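Local coordinates for centrosomal protein of 104 kDa (Homo sapiens, PDB 5LPH), which is required for ciliogenesis and for structural integrity at the ciliary tip, and interacts with tubulin and the Nek1 kinase, at residues 53-58 with 64-69; 136-141 with 176-181; 220-225 with 242-247. All coordinates share one frame; numbering follows the deposited sequence.

Contact 1: 53-58 with 64-69; sequences AEAYCK and EDALLA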
loop_
_atom_site.group_PDB
_atom_site.type_symbol
_atom_site.label_atom_id
_atom_site.label_comp_id
_atom_site.label_asym_id
_atom_site.label_seq_id
_atom_site.Cartn_x
_atom_site.Cartn_y
_atom_site.Cartn_z
ATOM N N ALA A 53 1.630 12.259 23.152
ATOM C CA ALA A 53 1.052 13.608 23.118
ATOM C C ALA A 53 1.667 14.469 22.009
ATOM O O ALA A 53 0.945 15.149 21.295
ATOM C CB ALA A 53 1.215 14.293 24.470
ATOM N N GLU A 54 2.995 14.434 21.885
ATOM C CA GLU A 54 3.709 15.066 20.766
ATOM C C GLU A 54 3.136 14.647 19.404
ATOM O O GLU A 54 2.815 15.497 18.567
ATOM C CB GLU A 54 5.189 14.685 20.769
ATOM C CG GLU A 54 6.128 15.539 21.593
ATOM C CD GLU A 54 7.572 15.278 21.187
ATOM O OE1 GLU A 54 8.067 14.173 21.492
ATOM O OE2 GLU A 54 8.193 16.158 20.541
ATOM N N ALA A 55 3.014 13.333 19.206
ATOM C CA ALA A 55 2.508 12.756 17.953
ATOM C C ALA A 55 1.081 13.161 17.607
ATOM O O ALA A 55 0.746 13.255 16.432
ATOM C CB ALA A 55 2.619 11.235 17.990
ATOM N N TYR A 56 0.252 13.397 18.624
ATOM C CA TYR A 56 -1.161 13.773 18.440
ATOM C C TYR A 56 -1.441 15.276 18.343
ATOM O O TYR A 56 -2.548 15.665 17.960
ATOM C CB TYR A 56 -2.017 13.207 19.584
ATOM C CG TYR A 56 -2.589 11.835 19.309
ATOM C CD1 TYR A 56 -1.802 10.692 19.434
ATOM C CD2 TYR A 56 -3.921 11.676 18.946
ATOM C CE1 TYR A 56 -2.321 9.433 19.190
ATOM C CE2 TYR A 56 -4.452 10.415 18.699
ATOM C CZ TYR A 56 -3.643 9.299 18.820
ATOM O OH TYR A 56 -4.136 8.045 18.583
ATOM N N CYS A 57 -0.477 16.121 18.698
ATOM C CA CYS A 57 -0.763 17.550 18.874
ATOM C C CYS A 57 -0.811 18.323 17.549
ATOM O O CYS A 57 -0.444 17.805 16.487
ATOM C CB CYS A 57 0.241 18.181 19.837
ATOM S SG CYS A 57 1.838 18.552 19.119
ATOM N N LYS A 58 -1.251 19.575 17.635
ATOM C CA LYS A 58 -1.515 20.409 16.460
ATOM C C LYS A 58 -0.282 21.107 15.873
ATOM O O LYS A 58 -0.411 21.836 14.897
ATOM C CB LYS A 58 -2.596 21.444 16.796
ATOM C CG LYS A 58 -3.989 20.847 16.886
ATOM C CD LYS A 58 -4.977 21.845 17.471
ATOM C CE LYS A 58 -6.389 21.278 17.518
ATOM N NZ LYS A 58 -7.303 22.206 18.238
ATOM N N GLU A 64 6.535 15.737 13.893
ATOM C CA GLU A 64 7.738 15.270 13.201
ATOM C C GLU A 64 8.806 14.802 14.186
ATOM O O GLU A 64 9.400 13.741 13.996
ATOM C CB GLU A 64 8.329 16.359 12.300
ATOM C CG GLU A 64 9.333 15.812 11.288
ATOM C CD GLU A 64 10.356 16.822 10.785
ATOM O OE1 GLU A 64 10.589 17.867 11.431
ATOM O OE2 GLU A 64 10.960 16.544 9.728
ATOM N N ASP A 65 9.051 15.607 15.218
ATOM C CA ASP A 65 10.057 15.300 16.239
ATOM C C ASP A 65 9.775 13.988 16.984
ATOM O O ASP A 65 10.702 13.238 17.280
ATOM C CB ASP A 65 10.160 16.449 17.250
ATOM C CG ASP A 65 11.292 16.257 18.236
ATOM O OD1 ASP A 65 12.463 16.322 17.803
ATOM O OD2 ASP A 65 11.008 16.044 19.436
ATOM N N ALA A 66 8.504 13.726 17.280
ATOM C CA ALA A 66 8.096 12.472 17.907
ATOM C C ALA A 66 8.516 11.261 17.072
ATOM O O ALA A 66 9.066 10.303 17.609
ATOM C CB ALA A 66 6.596 12.450 18.130
ATOM N N LEU A 67 8.266 11.324 15.763
ATOM C CA LEU A 67 8.611 10.230 14.851
ATOM C C LEU A 67 10.113 10.043 14.707
ATOM O O LEU A 67 10.589 8.913 14.690
ATOM C CB LEU A 67 7.945 10.421 13.485
ATOM C CG LEU A 67 6.419 10.315 13.553
ATOM C CD1 LEU A 67 5.765 10.912 12.318
ATOM C CD2 LEU A 67 5.977 8.876 13.727
ATOM N N LEU A 68 10.856 11.143 14.613
ATOM C CA LEU A 68 12.324 11.079 14.559
ATOM C C LEU A 68 12.932 10.615 15.891
ATOM O O LEU A 68 13.919 9.894 15.891
ATOM C CB LEU A 68 12.929 12.427 14.137
ATOM C CG LEU A 68 12.526 12.999 12.763
ATOM C CD1 LEU A 68 13.178 14.360 12.538
ATOM C CD2 LEU A 68 12.856 12.048 11.618
ATOM N N ALA A 69 12.343 11.024 17.013
ATOM C CA ALA A 69 12.770 10.549 18.341
ATOM C C ALA A 69 12.518 9.050 18.512
ATOM O O ALA A 69 13.359 8.323 19.044
ATOM C CB ALA A 69 12.052 11.318 19.441
#
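A55 and A66 bring two helices close together, with their CA atoms 5.6 Å apart. A55 lies in the last turn of helix 49-56, and A66 lies in helix 60-76. The small alanine side chains permit this approach. A66 CB points toward the other segment and meets E54 CB at 3.7 Å. It also sits 4.2 Å from A55 CB, so it rests in the dip between E54 and A55. Helix 49-56 ends here: C57 is the first residue to leave helical geometry, and its N makes only a weak bond to E54 O. The pair forms a helical hairpin near the N-terminal end of the TOG domain, a HEAT-repeat fold. Helix 83-100 adds L96 against A55. Beyond CG, the E54 chain runs extended over A66 to D65. D65 has its CG anti to the backbone N (chi1 -173°), which swings its carboxylate toward E54. E54 OE2 and D65 OD2 then lie 3.0 Å apart, with the two carboxylate planes turned 57° from each other. Both atoms are acceptors, so two like charges meet here, which would be expected to raise the pKa of one of the groups. A glycine in place of E54 would probably leave A66 CB without its nearest apolar neighbour and strip the cover from the flank of D65.

Contact 2: 136-141 with 176-181; sequences HCVERT and LQIIPS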
loop_
_atom_site.group_PDB
_atom_site.type_symbol
_atom_site.label_atom_id
_atom_site.label_comp_id
_atom_site.label_asym_id
_atom_site.label_seq_id
_atom_site.Cartn_x
_atom_site.Cartn_y
_atom_site.Cartn_z
ATOM N N HIS A 136 2.566 -7.752 10.150
ATOM C CA HIS A 136 1.827 -6.754 10.930
ATOM C C HIS A 136 2.119 -5.307 10.467
ATOM O O HIS A 136 1.190 -4.525 10.281
ATOM C CB HIS A 136 2.106 -6.917 12.428
ATOM C CG HIS A 136 1.353 -5.951 13.285
ATOM N ND1 HIS A 136 0.032 -6.132 13.633
ATOM C CD2 HIS A 136 1.734 -4.779 13.844
ATOM C CE1 HIS A 136 -0.367 -5.118 14.381
ATOM N NE2 HIS A 136 0.649 -4.285 14.524
ATOM N N CYS A 137 3.394 -4.976 10.265
ATOM C CA CYS A 137 3.786 -3.662 9.738
ATOM C C CYS A 137 3.119 -3.362 8.404
ATOM O O CYS A 137 2.553 -2.285 8.200
ATOM C CB CYS A 137 5.300 -3.576 9.556
ATOM S SG CYS A 137 6.228 -3.662 11.097
ATOM N N VAL A 138 3.170 -4.344 7.511
ATOM C CA VAL A 138 2.623 -4.202 6.171
ATOM C C VAL A 138 1.094 -4.069 6.192
ATOM O O VAL A 138 0.552 -3.151 5.570
ATOM C CB VAL A 138 3.087 -5.372 5.271
ATOM C CG1 VAL A 138 2.341 -5.384 3.948
ATOM C CG2 VAL A 138 4.585 -5.268 5.021
ATOM N N GLU A 139 0.412 -4.960 6.910
ATOM C CA GLU A 139 -1.065 -4.977 6.935
ATOM C C GLU A 139 -1.690 -3.729 7.561
ATOM O O GLU A 139 -2.762 -3.301 7.145
ATOM C CB GLU A 139 -1.592 -6.232 7.656
ATOM C CG GLU A 139 -1.305 -7.537 6.923
ATOM C CD GLU A 139 -1.486 -8.786 7.786
ATOM O OE1 GLU A 139 -1.155 -8.738 8.990
ATOM O OE2 GLU A 139 -1.937 -9.832 7.257
ATOM N N ARG A 140 -1.028 -3.162 8.566
ATOM C CA ARG A 140 -1.529 -1.958 9.240
ATOM C C ARG A 140 -1.249 -0.653 8.502
ATOM O O ARG A 140 -1.933 0.332 8.771
ATOM C CB ARG A 140 -0.957 -1.862 10.660
ATOM C CG ARG A 140 -1.337 -3.005 11.595
ATOM C CD ARG A 140 -2.838 -3.131 11.787
ATOM N NE ARG A 140 -3.427 -1.967 12.448
ATOM C CZ ARG A 140 -4.729 -1.667 12.466
ATOM N NH1 ARG A 140 -5.627 -2.419 11.829
ATOM N NH2 ARG A 140 -5.142 -0.591 13.124
ATOM N N THR A 141 -0.263 -0.636 7.597
ATOM C CA THR A 141 0.168 0.598 6.921
ATOM C C THR A 141 -0.179 0.687 5.440
ATOM O O THR A 141 -0.525 1.773 4.973
ATOM C CB THR A 141 1.682 0.828 7.070
ATOM O OG1 THR A 141 2.405 -0.258 6.485
ATOM C CG2 THR A 141 2.053 0.965 8.536
ATOM N N LEU A 176 5.967 -12.638 1.512
ATOM C CA LEU A 176 4.640 -12.765 2.133
ATOM C C LEU A 176 3.463 -12.677 1.169
ATOM O O LEU A 176 2.352 -13.068 1.536
ATOM C CB LEU A 176 4.454 -11.699 3.215
ATOM C CG LEU A 176 5.415 -11.773 4.403
ATOM C CD1 LEU A 176 5.440 -10.452 5.153
ATOM C CD2 LEU A 176 5.028 -12.916 5.331
ATOM N N GLN A 177 3.692 -12.131 -0.028
ATOM C CA GLN A 177 2.656 -12.000 -1.067
ATOM C C GLN A 177 1.446 -11.136 -0.672
ATOM O O GLN A 177 0.351 -11.289 -1.228
ATOM C CB GLN A 177 2.170 -13.383 -1.535
ATOM C CG GLN A 177 3.273 -14.339 -1.957
ATOM C CD GLN A 177 2.739 -15.668 -2.470
ATOM O OE1 GLN A 177 1.526 -15.854 -2.620
ATOM N NE2 GLN A 177 3.646 -16.604 -2.738
ATOM N N ILE A 178 1.654 -10.202 0.250
ATOM C CA ILE A 178 0.559 -9.413 0.817
ATOM C C ILE A 178 0.175 -8.238 -0.090
ATOM O O ILE A 178 -1.013 -8.007 -0.329
ATOM C CB ILE A 178 0.925 -8.905 2.235
ATOM C CG1 ILE A 178 1.042 -10.090 3.202
ATOM C CG2 ILE A 178 -0.112 -7.918 2.756
ATOM C CD1 ILE A 178 1.813 -9.768 4.463
ATOM N N ILE A 179 1.170 -7.495 -0.575
ATOM C CA ILE A 179 0.912 -6.235 -1.293
ATOM C C ILE A 179 0.158 -6.435 -2.611
ATOM O O ILE A 179 -0.786 -5.689 -2.875
ATOM C CB ILE A 179 2.195 -5.366 -1.448
ATOM C CG1 ILE A 179 2.538 -4.758 -0.080
ATOM C CG2 ILE A 179 2.013 -4.256 -2.486
ATOM C CD1 ILE A 179 3.909 -4.126 0.033
ATOM N N PRO A 180 0.559 -7.432 -3.432
ATOM C CA PRO A 180 -0.221 -7.734 -4.636
ATOM C C PRO A 180 -1.712 -7.967 -4.389
ATOM O O PRO A 180 -2.533 -7.571 -5.208
ATOM C CB PRO A 180 0.459 -8.994 -5.169
ATOM C CG PRO A 180 1.890 -8.774 -4.817
ATOM C CD PRO A 180 1.853 -8.142 -3.450
ATOM N N SER A 181 -2.051 -8.575 -3.257
ATOM C CA SER A 181 -3.445 -8.827 -2.899
ATOM C C SER A 181 -4.279 -7.562 -2.659
ATOM O O SER A 181 -5.483 -7.578 -2.887
ATOM C CB SER A 181 -3.511 -9.744 -1.677
ATOM O OG SER A 181 -4.847 -9.931 -1.258
#
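V138 with I178 and I179 forms a small apolar contact between helix 131-147 and the start of helix 178-183, near the middle of the TOG domain. The first HEAT repeat, residues 141-179, begins within one segment and ends within the other. The backbones stay well apart: the nearest CA atoms, those of E139 and I178, are 7.7 Å from each other. Side chains bridge the gap. V138 points toward the other segment, and its CG1 does the touching. That methyl is anti to the backbone N (chi1 170°), which carries it out to both isoleucines. It meets I178 CG2 at 3.7 Å and I179 CG1 at 4.1 Å. One valine methyl is thus shared by two neighbouring side chains, with V138 and I179 crossing at about a right angle. E139 adds its aliphatic part at the border, where its CG lies 4.4 Å from I178 CG2.

Q177 has positive phi and breaks the helical path just before I178. Beyond the two segments, I178 stays on helix 131-147 through A135, while I179 also packs on I164, M167 and A168 of helix 154-169.

The T141 hydroxyl bonds back into its own helix. T141 OG1 donates to C137 O at 2.7 Å, with the donor tilted 28° from the carbonyl plane. Between the segments themselves the contacts are between carbon atoms. The contact is partly buried, with V138 and I179 inside and E139 at the border, so the two helices are held here by the fit of branched side chains, without directional bonds.

Contact 3: 220-225 with 242-247; sequences DNVMKF and VRIILD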
loop_
_atom_site.group_PDB
_atom_site.type_symbol
_atom_site.label_atom_id
_atom_site.label_comp_id
_atom_site.label_asym_id
_atom_site.label_seq_id
_atom_site.Cartn_x
_atom_site.Cartn_y
_atom_site.Cartn_z
ATOM N N ASP A 220 -5.823 -15.505 -12.386
ATOM C CA ASP A 220 -7.163 -15.432 -11.795
ATOM C C ASP A 220 -7.506 -14.061 -11.189
ATOM O O ASP A 220 -8.443 -13.416 -11.649
ATOM C CB ASP A 220 -7.371 -16.554 -10.760
ATOM C CG ASP A 220 -8.825 -16.715 -10.355
ATOM O OD1 ASP A 220 -9.664 -16.979 -11.234
ATOM O OD2 ASP A 220 -9.138 -16.577 -9.159
ATOM N N ASN A 221 -6.746 -13.606 -10.192
ATOM C CA ASN A 221 -7.053 -12.312 -9.528
ATOM C C ASN A 221 -6.774 -11.064 -10.390
ATOM O O ASN A 221 -7.501 -10.074 -10.304
ATOM C CB ASN A 221 -6.438 -12.204 -8.111
ATOM C CG ASN A 221 -4.918 -12.278 -8.090
ATOM O OD1 ASN A 221 -4.239 -11.948 -9.062
ATOM N ND2 ASN A 221 -4.376 -12.720 -6.964
ATOM N N VAL A 222 -5.763 -11.126 -11.252
ATOM C CA VAL A 222 -5.474 -10.023 -12.193
ATOM C C VAL A 222 -6.613 -9.803 -13.207
ATOM O O VAL A 222 -7.056 -8.672 -13.427
ATOM C CB VAL A 222 -4.128 -10.260 -12.930
ATOM C CG1 VAL A 222 -3.934 -9.290 -14.090
ATOM C CG2 VAL A 222 -2.948 -10.177 -11.966
HETATM N N MSE A 223 -7.070 -10.886 -13.832
HETATM C CA MSE A 223 -8.132 -10.811 -14.861
HETATM C C MSE A 223 -9.463 -10.477 -14.249
HETATM O O MSE A 223 -10.221 -9.683 -14.804
HETATM C CB MSE A 223 -8.238 -12.134 -15.630
HETATM C CG MSE A 223 -7.011 -12.413 -16.505
HETATM SE SE MSE A 223 -6.768 -11.083 -17.942
HETATM C CE MSE A 223 -8.629 -10.922 -18.570
ATOM N N LYS A 224 -9.758 -11.096 -13.105
ATOM C CA LYS A 224 -10.944 -10.776 -12.295
ATOM C C LYS A 224 -11.022 -9.267 -12.035
ATOM O O LYS A 224 -12.073 -8.669 -12.226
ATOM C CB LYS A 224 -10.889 -11.578 -10.983
ATOM C CG LYS A 224 -11.944 -11.357 -9.896
ATOM C CD LYS A 224 -13.314 -10.868 -10.297
ATOM C CE LYS A 224 -14.293 -10.948 -9.130
ATOM N NZ LYS A 224 -15.466 -10.053 -9.322
ATOM N N PHE A 225 -9.900 -8.667 -11.632
ATOM C CA PHE A 225 -9.801 -7.207 -11.414
ATOM C C PHE A 225 -9.989 -6.391 -12.696
ATOM O O PHE A 225 -10.778 -5.438 -12.731
ATOM C CB PHE A 225 -8.438 -6.858 -10.768
ATOM C CG PHE A 225 -8.181 -5.376 -10.619
ATOM C CD1 PHE A 225 -8.761 -4.662 -9.580
ATOM C CD2 PHE A 225 -7.352 -4.692 -11.515
ATOM C CE1 PHE A 225 -8.531 -3.297 -9.442
ATOM C CE2 PHE A 225 -7.121 -3.330 -11.380
ATOM C CZ PHE A 225 -7.709 -2.631 -10.341
ATOM N N VAL A 242 -8.306 -2.234 -20.573
ATOM C CA VAL A 242 -8.071 -2.784 -21.912
ATOM C C VAL A 242 -6.574 -3.045 -22.103
ATOM O O VAL A 242 -6.185 -4.150 -22.478
ATOM C CB VAL A 242 -8.630 -1.851 -23.020
ATOM C CG1 VAL A 242 -8.133 -2.253 -24.405
ATOM C CG2 VAL A 242 -10.156 -1.829 -22.988
ATOM N N ARG A 243 -5.749 -2.037 -21.813
ATOM C CA ARG A 243 -4.284 -2.146 -21.942
ATOM C C ARG A 243 -3.658 -3.288 -21.123
ATOM O O ARG A 243 -2.729 -3.942 -21.596
ATOM C CB ARG A 243 -3.604 -0.816 -21.587
ATOM C CG ARG A 243 -3.817 0.295 -22.615
ATOM C CD ARG A 243 -3.395 1.660 -22.089
ATOM N NE ARG A 243 -1.944 1.744 -21.867
ATOM C CZ ARG A 243 -1.374 2.186 -20.744
ATOM N NH1 ARG A 243 -2.114 2.607 -19.721
ATOM N NH2 ARG A 243 -0.047 2.218 -20.642
ATOM N N ILE A 244 -4.167 -3.527 -19.913
ATOM C CA ILE A 244 -3.683 -4.635 -19.062
ATOM C C ILE A 244 -4.114 -5.998 -19.607
ATOM O O ILE A 244 -3.323 -6.945 -19.609
ATOM C CB ILE A 244 -4.135 -4.497 -17.590
ATOM C CG1 ILE A 244 -3.519 -3.235 -16.979
ATOM C CG2 ILE A 244 -3.724 -5.727 -16.774
ATOM C CD1 ILE A 244 -3.949 -2.943 -15.558
ATOM N N ILE A 245 -5.359 -6.091 -20.070
ATOM C CA ILE A 245 -5.868 -7.329 -20.678
ATOM C C ILE A 245 -5.035 -7.718 -21.911
ATOM O O ILE A 245 -4.685 -8.894 -22.066
ATOM C CB ILE A 245 -7.376 -7.218 -21.030
ATOM C CG1 ILE A 245 -8.209 -7.168 -19.743
ATOM C CG2 ILE A 245 -7.839 -8.398 -21.882
ATOM C CD1 ILE A 245 -9.581 -6.559 -19.918
ATOM N N LEU A 246 -4.711 -6.738 -22.762
ATOM C CA LEU A 246 -3.868 -6.979 -23.943
ATOM C C LEU A 246 -2.450 -7.429 -23.558
ATOM O O LEU A 246 -1.898 -8.324 -24.196
ATOM C CB LEU A 246 -3.808 -5.743 -24.854
ATOM C CG LEU A 246 -5.106 -5.262 -25.516
ATOM C CD1 LEU A 246 -4.869 -3.961 -26.270
ATOM C CD2 LEU A 246 -5.691 -6.306 -26.455
ATOM N N ASP A 247 -1.872 -6.817 -22.521
ATOM C CA ASP A 247 -0.560 -7.238 -21.988
ATOM C C ASP A 247 -0.572 -8.671 -21.451
ATOM O O ASP A 247 0.405 -9.403 -21.622
ATOM C CB ASP A 247 -0.060 -6.285 -20.886
ATOM C CG ASP A 247 0.484 -4.960 -21.433
ATOM O OD1 ASP A 247 0.668 -4.817 -22.661
ATOM O OD2 ASP A 247 0.748 -4.053 -20.615
#
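M223, a selenomethionine in this crystal, reaches from helix 219-229 to I245 on helix 235-252. Its CB does not point straight at the partner helix, and it lies 6.4 Å from I245 CG1. CG continues the chain, anti to the carbonyl carbon, but comes little nearer. The chain then bends at chi2 (-64°) and again at chi3 (-44°). These two turns fold the tip toward the other helix. SE comes to 4.5 Å from I245 CG1. The terminal methyl CE makes the closest approach, 4.0 Å from the same I245 CG1, and lies 4.2 Å from I245 CG2. CE therefore rests against both branches of the isoleucine. The two side chains meet at about a right angle. A long flexible side chain spans the space here, since the nearest CA atoms, those of M223 and I245, are 7.1 Å apart.

A second, looser apolar pair lies beside it, V222 CG1 with I244 CG2 at 4.5 Å. All four touching residues are buried. The contact lies within the second HEAT repeat, residues 216-252, and joins two of its helices through their hydrophobic faces.

S226, one turn on from V222, touches both I244 and I245, so helix 219-229 keeps company with helix 235-252 beyond the two segments. I245 also packs on I276 and F280 of helix 271-283. On the first helix, F225 turns to M200 and L203 of helix 193-210. The contact thus lies between the two helices of the second HEAT repeat, with helix 193-210 against the first and helix 271-283 against the second.

From the N terminus, contact 1 comes first and closes a tight hairpin, with only five residues between its segments. Contact 2 follows and spans a longer excursion of 34 residues, mostly helical, including helix 154-169. Contact 3 closes last, across 16 residues. The three are in series, so none nests within or crosses another. Contacts 1 and 3 lie on opposite sides of the chain's centre, their centres 42 Å apart. Contact 2 lies close to that centre, and its nearest atoms are about 10 Å from contact 1 and about 6 Å from contact 3. Along the elongated TOG domain they tie helix 49-56 to 60-76, helix 131-147 to 178-183, and helix 219-229 to 235-252.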